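Local coordinates for protein putative transcriptional regulator (Streptomyces coelicolor A3, PDB 2RA5) that probably binds DNA and acts as a GntR-family transcriptional regulator, with an effector-type UTRA domain that holds meso-tartaric acid in this crystal, at residues Ala106-Ala117 and Asp130-Leu141. Residues are numbered along the deposited sequence; the frame is centred on the assembly and turned at random.
With SRT (S,R meso-tartaric acid), chain B.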
ATOM      1  N   ALA A 106       1.718   9.404  18.740  1.00 74.45           N
ATOM      2  CA  ALA A 106       2.604   9.186  19.889  1.00 80.69           C
ATOM      3  C   ALA A 106       3.218   7.789  19.875  1.00 77.20           C
ATOM      4  O   ALA A 106       2.561   6.795  19.540  1.00 60.89           O
ATOM      5  CB  ALA A 106       1.872   9.419  21.197  1.00 74.35           C
ATOM      6  N   THR A 107       4.482   7.709  20.256  1.00 64.99           N
ATOM      7  CA  THR A 107       5.195   6.439  20.168  1.00 75.84           C
ATOM      8  C   THR A 107       5.615   5.892  21.535  1.00 64.48           C
ATOM      9  O   THR A 107       6.149   6.628  22.371  1.00 76.80           O
ATOM     10  CB  THR A 107       6.423   6.567  19.232  1.00 69.72           C
ATOM     11  OG1 THR A 107       7.310   5.454  19.424  1.00 84.69           O
ATOM     12  CG2 THR A 107       7.171   7.855  19.516  1.00 82.11           C
ATOM     13  N   LYS A 108       5.356   4.606  21.763  1.00 68.79           N
ATOM     14  CA  LYS A 108       5.821   3.928  22.976  1.00 88.12           C
ATOM     15  C   LYS A 108       6.660   2.675  22.693  1.00 77.28           C
ATOM     16  O   LYS A 108       6.183   1.711  22.093  1.00 67.04           O
ATOM     17  CB  LYS A 108       4.635   3.569  23.870  1.00 78.51           C
ATOM     18  CG  LYS A 108       3.987   4.785  24.505  1.00114.97           C
ATOM     19  CD  LYS A 108       3.025   4.395  25.610  1.00141.02           C
ATOM     20  CE  LYS A 108       2.370   5.625  26.223  1.00128.37           C
ATOM     21  NZ  LYS A 108       1.342   5.250  27.239  1.00117.43           N
ATOM     22  N   VAL A 109       7.912   2.684  23.136  1.00 65.62           N
ATOM     23  CA  VAL A 109       8.787   1.538  22.923  1.00 72.14           C
ATOM     24  C   VAL A 109       8.431   0.319  23.783  1.00 63.16           C
ATOM     25  O   VAL A 109       8.400   0.406  25.003  1.00 71.93           O
ATOM     26  CB  VAL A 109      10.240   1.889  23.211  1.00 73.78           C
ATOM     27  CG1 VAL A 109      11.110   0.687  22.908  1.00 57.28           C
ATOM     28  CG2 VAL A 109      10.669   3.093  22.397  1.00 51.40           C
ATOM     29  N   LEU A 110       8.186  -0.817  23.140  1.00 58.60           N
ATOM     30  CA  LEU A 110       7.867  -2.058  23.849  1.00 50.02           C
ATOM     31  C   LEU A 110       9.035  -3.048  23.923  1.00 72.25           C
ATOM     32  O   LEU A 110       9.065  -3.902  24.797  1.00 62.12           O
ATOM     33  CB  LEU A 110       6.676  -2.758  23.198  1.00 60.26           C
ATOM     34  CG  LEU A 110       5.387  -1.944  23.068  1.00 80.08           C
ATOM     35  CD1 LEU A 110       4.200  -2.881  22.931  1.00 70.47           C
ATOM     36  CD2 LEU A 110       5.203  -1.047  24.273  1.00 73.32           C
ATOM     37  N   VAL A 111       9.973  -2.957  22.990  1.00 61.27           N
ATOM     38  CA  VAL A 111      11.128  -3.835  22.992  1.00 51.01           C
ATOM     39  C   VAL A 111      12.350  -3.123  22.439  1.00 54.61           C
ATOM     40  O   VAL A 111      12.320  -2.531  21.364  1.00 55.40           O
ATOM     41  CB  VAL A 111      10.896  -5.119  22.179  1.00 76.42           C
ATOM     42  CG1 VAL A 111      12.219  -5.836  21.965  1.00 53.30           C
ATOM     43  CG2 VAL A 111       9.883  -6.023  22.877  1.00 53.83           C
ATOM     44  N   ASN A 112      13.429  -3.177  23.198  1.00 37.30           N
ATOM     45  CA  ASN A 112      14.726  -2.724  22.712  1.00 55.96           C
ATOM     46  C   ASN A 112      15.828  -3.763  23.055  1.00 52.31           C
ATOM     47  O   ASN A 112      16.409  -3.774  24.133  1.00 40.26           O
ATOM     48  CB  ASN A 112      15.011  -1.340  23.282  1.00 47.82           C
ATOM     49  CG  ASN A 112      16.192  -0.675  22.643  1.00 57.21           C
ATOM     50  OD1 ASN A 112      16.961  -1.293  21.905  1.00 69.22           O
ATOM     51  ND2 ASN A 112      16.357   0.601  22.932  1.00 65.15           N
ATOM     52  N   THR A 113      16.097  -4.664  22.129  1.00 47.14           N
ATOM     53  CA  THR A 113      16.966  -5.774  22.437  1.00 42.55           C
ATOM     54  C   THR A 113      17.970  -6.170  21.318  1.00 54.92           C
ATOM     55  O   THR A 113      18.026  -5.589  20.229  1.00 41.57           O
ATOM     56  CB  THR A 113      16.106  -6.990  22.913  1.00 47.74           C
ATOM     57  OG1 THR A 113      16.944  -8.031  23.439  1.00 52.42           O
ATOM     58  CG2 THR A 113      15.209  -7.523  21.798  1.00 41.11           C
ATOM     59  N   VAL A 114      18.794  -7.150  21.639  1.00 50.80           N
ATOM     60  CA  VAL A 114      19.767  -7.695  20.710  1.00 48.20           C
ATOM     61  C   VAL A 114      19.462  -9.181  20.583  1.00 39.82           C
ATOM     62  O   VAL A 114      19.105  -9.846  21.561  1.00 44.57           O
ATOM     63  CB  VAL A 114      21.212  -7.461  21.185  1.00 45.03           C
ATOM     64  CG1 VAL A 114      22.139  -8.219  20.340  1.00 51.08           C
ATOM     65  CG2 VAL A 114      21.585  -5.983  21.121  1.00 35.78           C
ATOM     66  N   VAL A 115      19.627  -9.707  19.376  1.00 46.68           N
ATOM     67  CA  VAL A 115      18.922 -10.914  18.973  1.00 42.05           C
ATOM     68  C   VAL A 115      19.707 -11.573  17.829  1.00 50.19           C
ATOM     69  O   VAL A 115      20.386 -10.883  17.073  1.00 36.82           O
ATOM     70  CB  VAL A 115      17.469 -10.504  18.551  1.00 48.92           C
ATOM     71  CG1 VAL A 115      17.038 -11.162  17.294  1.00 46.82           C
ATOM     72  CG2 VAL A 115      16.479 -10.727  19.696  1.00 46.50           C
ATOM     73  N   PRO A 116      19.661 -12.908  17.721  1.00 40.58           N
ATOM     74  CA  PRO A 116      20.343 -13.554  16.588  1.00 44.77           C
ATOM     75  C   PRO A 116      19.488 -13.520  15.334  1.00 54.89           C
ATOM     76  O   PRO A 116      18.303 -13.803  15.440  1.00 47.05           O
ATOM     77  CB  PRO A 116      20.511 -15.003  17.068  1.00 42.47           C
ATOM     78  CG  PRO A 116      19.419 -15.176  18.107  1.00 40.10           C
ATOM     79  CD  PRO A 116      19.393 -13.863  18.815  1.00 47.84           C
ATOM     80  N   ALA A 117      20.060 -13.206  14.173  1.00 45.50           N
ATOM     81  CA  ALA A 117      19.262 -13.131  12.949  1.00 36.32           C
ATOM     82  C   ALA A 117      18.719 -14.495  12.490  1.00 44.16           C
ATOM     83  O   ALA A 117      19.456 -15.465  12.391  1.00 50.77           O
ATOM     84  CB  ALA A 117      20.046 -12.466  11.840  1.00 42.40           C
ATOM     85  N   ASP A 130      21.989 -15.990  12.488  1.00 47.46           N
ATOM     86  CA  ASP A 130      22.436 -15.984  13.880  1.00 43.11           C
ATOM     87  C   ASP A 130      23.445 -14.880  14.205  1.00 49.50           C
ATOM     88  O   ASP A 130      23.901 -14.789  15.338  1.00 44.90           O
ATOM     89  CB  ASP A 130      22.993 -17.352  14.341  1.00 39.51           C
ATOM     90  CG  ASP A 130      22.119 -18.536  13.910  1.00 62.78           C
ATOM     91  OD1 ASP A 130      20.948 -18.607  14.329  1.00 69.93           O
ATOM     92  OD2 ASP A 130      22.604 -19.413  13.161  1.00 74.31           O
ATOM     93  N   SER A 131      23.825 -14.051  13.242  1.00 38.09           N
ATOM     94  CA  SER A 131      24.645 -12.893  13.614  1.00 38.79           C
ATOM     95  C   SER A 131      23.729 -11.957  14.418  1.00 51.52           C
ATOM     96  O   SER A 131      22.494 -12.068  14.356  1.00 40.40           O
ATOM     97  CB  SER A 131      25.262 -12.207  12.384  1.00 52.34           C
ATOM     98  OG  SER A 131      24.293 -11.568  11.572  1.00 45.05           O
ATOM     99  N   GLU A 132      24.306 -11.048  15.185  1.00 44.62           N
ATOM    100  CA  GLU A 132      23.493 -10.285  16.105  1.00 62.32           C
ATOM    101  C   GLU A 132      22.953  -9.018  15.454  1.00 59.41           C
ATOM    102  O   GLU A 132      23.667  -8.325  14.736  1.00 46.74           O
ATOM    103  CB  GLU A 132      24.279  -9.966  17.363  1.00 49.98           C
ATOM    104  CG  GLU A 132      23.564 -10.294  18.692  1.00 92.12           C
ATOM    105  CD  GLU A 132      24.417  -9.979  19.945  1.00109.01           C
ATOM    106  OE1 GLU A 132      25.144  -8.951  19.948  1.00114.86           O
ATOM    107  OE2 GLU A 132      24.391 -10.772  20.918  1.00 81.37           O
ATOM    108  N   VAL A 133      21.670  -8.745  15.681  1.00 47.87           N
ATOM    109  CA  VAL A 133      21.056  -7.538  15.172  1.00 49.27           C
ATOM    110  C   VAL A 133      20.257  -6.908  16.301  1.00 49.50           C
ATOM    111  O   VAL A 133      19.974  -7.553  17.313  1.00 44.32           O
ATOM    112  CB  VAL A 133      20.171  -7.822  13.935  1.00 45.34           C
ATOM    113  CG1 VAL A 133      21.038  -8.353  12.772  1.00 42.81           C
ATOM    114  CG2 VAL A 133      19.089  -8.808  14.287  1.00 36.91           C
ATOM    115  N   HIS A 134      19.921  -5.637  16.138  1.00 50.31           N
ATOM    116  CA  HIS A 134      19.098  -4.954  17.107  1.00 46.38           C
ATOM    117  C   HIS A 134      17.640  -5.187  16.786  1.00 53.99           C
ATOM    118  O   HIS A 134      17.230  -5.014  15.647  1.00 52.55           O
ATOM    119  CB  HIS A 134      19.391  -3.456  17.074  1.00 50.27           C
ATOM    120  CG  HIS A 134      20.786  -3.100  17.527  1.00 61.16           C
ATOM    121  ND1 HIS A 134      21.099  -2.924  18.857  1.00 66.67           N
ATOM    122  CD2 HIS A 134      21.914  -2.892  16.824  1.00 77.67           C
ATOM    123  CE1 HIS A 134      22.390  -2.615  18.947  1.00 68.79           C
ATOM    124  NE2 HIS A 134      22.906  -2.588  17.751  1.00 81.70           N
ATOM    125  N   ARG A 135      16.852  -5.581  17.781  1.00 49.99           N
ATOM    126  CA  ARG A 135      15.401  -5.615  17.605  1.00 53.75           C
ATOM    127  C   ARG A 135      14.655  -4.552  18.433  1.00 50.36           C
ATOM    128  O   ARG A 135      14.677  -4.557  19.670  1.00 49.14           O
ATOM    129  CB  ARG A 135      14.815  -7.006  17.881  1.00 40.06           C
ATOM    130  CG  ARG A 135      13.294  -7.072  17.639  1.00 43.76           C
ATOM    131  CD  ARG A 135      12.728  -8.472  17.686  1.00 48.71           C
ATOM    132  NE  ARG A 135      11.881  -8.669  18.854  1.00 62.78           N
ATOM    133  CZ  ARG A 135      12.131  -9.539  19.826  1.00 78.24           C
ATOM    134  NH1 ARG A 135      11.297  -9.650  20.851  1.00 72.95           N
ATOM    135  NH2 ARG A 135      13.211 -10.306  19.769  1.00 85.09           N
ATOM    136  N   ILE A 136      13.981  -3.657  17.727  1.00 52.62           N
ATOM    137  CA  ILE A 136      13.130  -2.654  18.351  1.00 56.51           C
ATOM    138  C   ILE A 136      11.653  -2.931  18.067  1.00 53.00           C
ATOM    139  O   ILE A 136      11.273  -3.334  16.964  1.00 46.41           O
ATOM    140  CB  ILE A 136      13.497  -1.223  17.891  1.00 55.03           C
ATOM    141  CG1 ILE A 136      14.933  -0.895  18.300  1.00 62.23           C
ATOM    142  CG2 ILE A 136      12.562  -0.211  18.518  1.00 68.56           C
ATOM    143  CD1 ILE A 136      15.454   0.372  17.698  1.00 82.98           C
ATOM    144  N   GLU A 137      10.824  -2.730  19.079  1.00 56.88           N
ATOM    145  CA  GLU A 137       9.385  -2.791  18.891  1.00 52.02           C
ATOM    146  C   GLU A 137       8.699  -1.532  19.448  1.00 61.26           C
ATOM    147  O   GLU A 137       8.947  -1.132  20.581  1.00 51.20           O
ATOM    148  CB  GLU A 137       8.831  -4.071  19.509  1.00 52.19           C
ATOM    149  CG  GLU A 137       9.381  -5.319  18.852  1.00 63.90           C
ATOM    150  CD  GLU A 137       8.718  -6.589  19.334  1.00 67.32           C
ATOM    151  OE1 GLU A 137       9.351  -7.663  19.232  1.00 93.15           O
ATOM    152  OE2 GLU A 137       7.571  -6.521  19.818  1.00 63.83           O
ATOM    153  N   ARG A 138       7.868  -0.893  18.627  1.00 54.37           N
ATOM    154  CA  ARG A 138       7.123   0.298  19.038  1.00 52.92           C
ATOM    155  C   ARG A 138       5.623   0.156  18.786  1.00 56.30           C
ATOM    156  O   ARG A 138       5.194  -0.418  17.782  1.00 46.11           O
ATOM    157  CB  ARG A 138       7.573   1.565  18.304  1.00 50.10           C
ATOM    158  CG  ARG A 138       8.992   2.003  18.505  1.00 43.79           C
ATOM    159  CD  ARG A 138       9.690   1.991  17.149  1.00 47.65           C
ATOM    160  NE  ARG A 138       9.775   3.295  16.504  1.00 65.39           N
ATOM    161  CZ  ARG A 138       9.986   3.462  15.204  1.00 65.65           C
ATOM    162  NH1 ARG A 138      10.055   4.681  14.681  1.00 83.70           N
ATOM    163  NH2 ARG A 138      10.111   2.399  14.420  1.00 51.88           N
ATOM    164  N   LEU A 139       4.833   0.700  19.702  1.00 52.22           N
ATOM    165  CA  LEU A 139       3.417   0.920  19.454  1.00 59.95           C
ATOM    166  C   LEU A 139       3.220   2.411  19.136  1.00 65.40           C
ATOM    167  O   LEU A 139       3.741   3.279  19.839  1.00 52.43           O
ATOM    168  CB  LEU A 139       2.597   0.493  20.666  1.00 65.20           C
ATOM    169  CG  LEU A 139       1.070   0.477  20.578  1.00 66.43           C
ATOM    170  CD1 LEU A 139       0.562  -0.627  19.663  1.00 68.05           C
ATOM    171  CD2 LEU A 139       0.478   0.315  21.971  1.00 59.77           C
ATOM    172  N   ARG A 140       2.525   2.700  18.040  1.00 52.79           N
ATOM    173  CA  ARG A 140       2.167   4.074  17.697  1.00 65.76           C
ATOM    174  C   ARG A 140       0.709   4.299  18.024  1.00 51.76           C
ATOM    175  O   ARG A 140      -0.159   3.530  17.606  1.00 54.36           O
ATOM    176  CB  ARG A 140       2.383   4.341  16.214  1.00 59.80           C
ATOM    177  CG  ARG A 140       3.825   4.455  15.842  1.00 64.79           C
ATOM    178  CD  ARG A 140       4.318   5.893  15.863  1.00 51.83           C
ATOM    179  NE  ARG A 140       5.239   6.081  14.743  1.00 74.46           N
ATOM    180  CZ  ARG A 140       6.511   6.445  14.856  1.00 82.58           C
ATOM    181  NH1 ARG A 140       7.029   6.714  16.050  1.00 86.36           N
ATOM    182  NH2 ARG A 140       7.259   6.562  13.764  1.00 73.35           N
ATOM    183  N   LEU A 141       0.425   5.345  18.784  1.00 55.93           N
ATOM    184  CA  LEU A 141      -0.976   5.647  19.063  1.00 82.64           C
ATOM    185  C   LEU A 141      -1.402   7.026  18.577  1.00 66.45           C
ATOM    186  O   LEU A 141      -0.605   7.973  18.551  1.00 67.09           O
ATOM    187  CB  LEU A 141      -1.311   5.475  20.549  1.00 74.33           C
ATOM    188  CG  LEU A 141      -0.761   4.221  21.236  1.00 80.69           C
ATOM    189  CD1 LEU A 141       0.675   4.477  21.675  1.00 68.91           C
ATOM    190  CD2 LEU A 141      -1.623   3.803  22.427  1.00 69.56           C
TER
HETATM  191  O1  SRT B 247      10.060   3.208  11.212  1.00 78.97           O
HETATM  192  O11 SRT B 247       8.116   3.684  10.241  1.00 80.36           O
HETATM  193  C1  SRT B 247       9.091   3.991  10.995  1.00 78.79           C
HETATM  194  C2  SRT B 247       9.072   5.337  11.696  1.00 75.69           C
HETATM  195  O2  SRT B 247      10.281   5.521  12.441  1.00 70.63           O
HETATM  196  C3  SRT B 247       8.803   6.501  10.719  1.00 75.43           C
HETATM  197  O3  SRT B 247       8.283   7.662  11.381  1.00 75.31           O
HETATM  198  C4  SRT B 247      10.052   6.913  10.006  1.00 76.16           C
HETATM  199  O4  SRT B 247      10.775   7.844  10.475  1.00 74.42           O
HETATM  200  O41 SRT B 247      10.288   6.277   8.958  1.00 76.86           O
HETATM  201  O   HOH W   1      18.509  -2.688  20.392  1.00 61.97           O
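Val111 and Glu137 face each other at a classic beta bulge, where Leu110 N and Val111 N both donate to Glu137 O, at 2.7 and 3.2 Å, from the same side of its carbonyl plane. The bulge shifts by one residue the register of two antiparallel strands, 106-116 and 132-141, otherwise laddered by backbone hydrogen bonds. Here the packing is tight: the two side chains run alongside one another, Val111 CB 3.5 Å from Glu137 CB, and Val111 CG2 lies against the carboxylate carbon. With CG beside its own backbone N (chi1 -62°) and the chain extended beyond, Glu137 reaches Arg135 on the same face; Arg135 NE meets the anti lone pair of Glu137 OE1 at 2.7 Å, nearly in the guanidinium plane, while Tyr149 OH hydrogen-bonds OE2. Thr113 CG2 covers one face of that guanidinium, and Val115 CG2 sits at its edge, 3.3 Å from Arg135 NH2. Replacing this glutamate with alanine is likely to leave Arg135 without this counter-charge and Tyr149 OH without this partner. On the opposite face, Thr107 CB abuts the edge of the Arg140 guanidinium; Arg140 and Arg138 line the tartrate pocket, Arg138 edge-on to the ligand with a weak bond from NH2 to SRT O1. The contact is looser at exposed, poorly ordered Lys108 and beside Asn112 and His134, where a water donates to Asn112 OD1 and Thr113 O and also bonds His134 ND1; Asn112 ND2 is hydrogen-bonded to Leu161 O. Strand 106-116 borders the chain's six-stranded antiparallel sheet; strand 132-142 pairs next with 145-154, while helix 165-168 packs on Val109, Ile136 and Arg138.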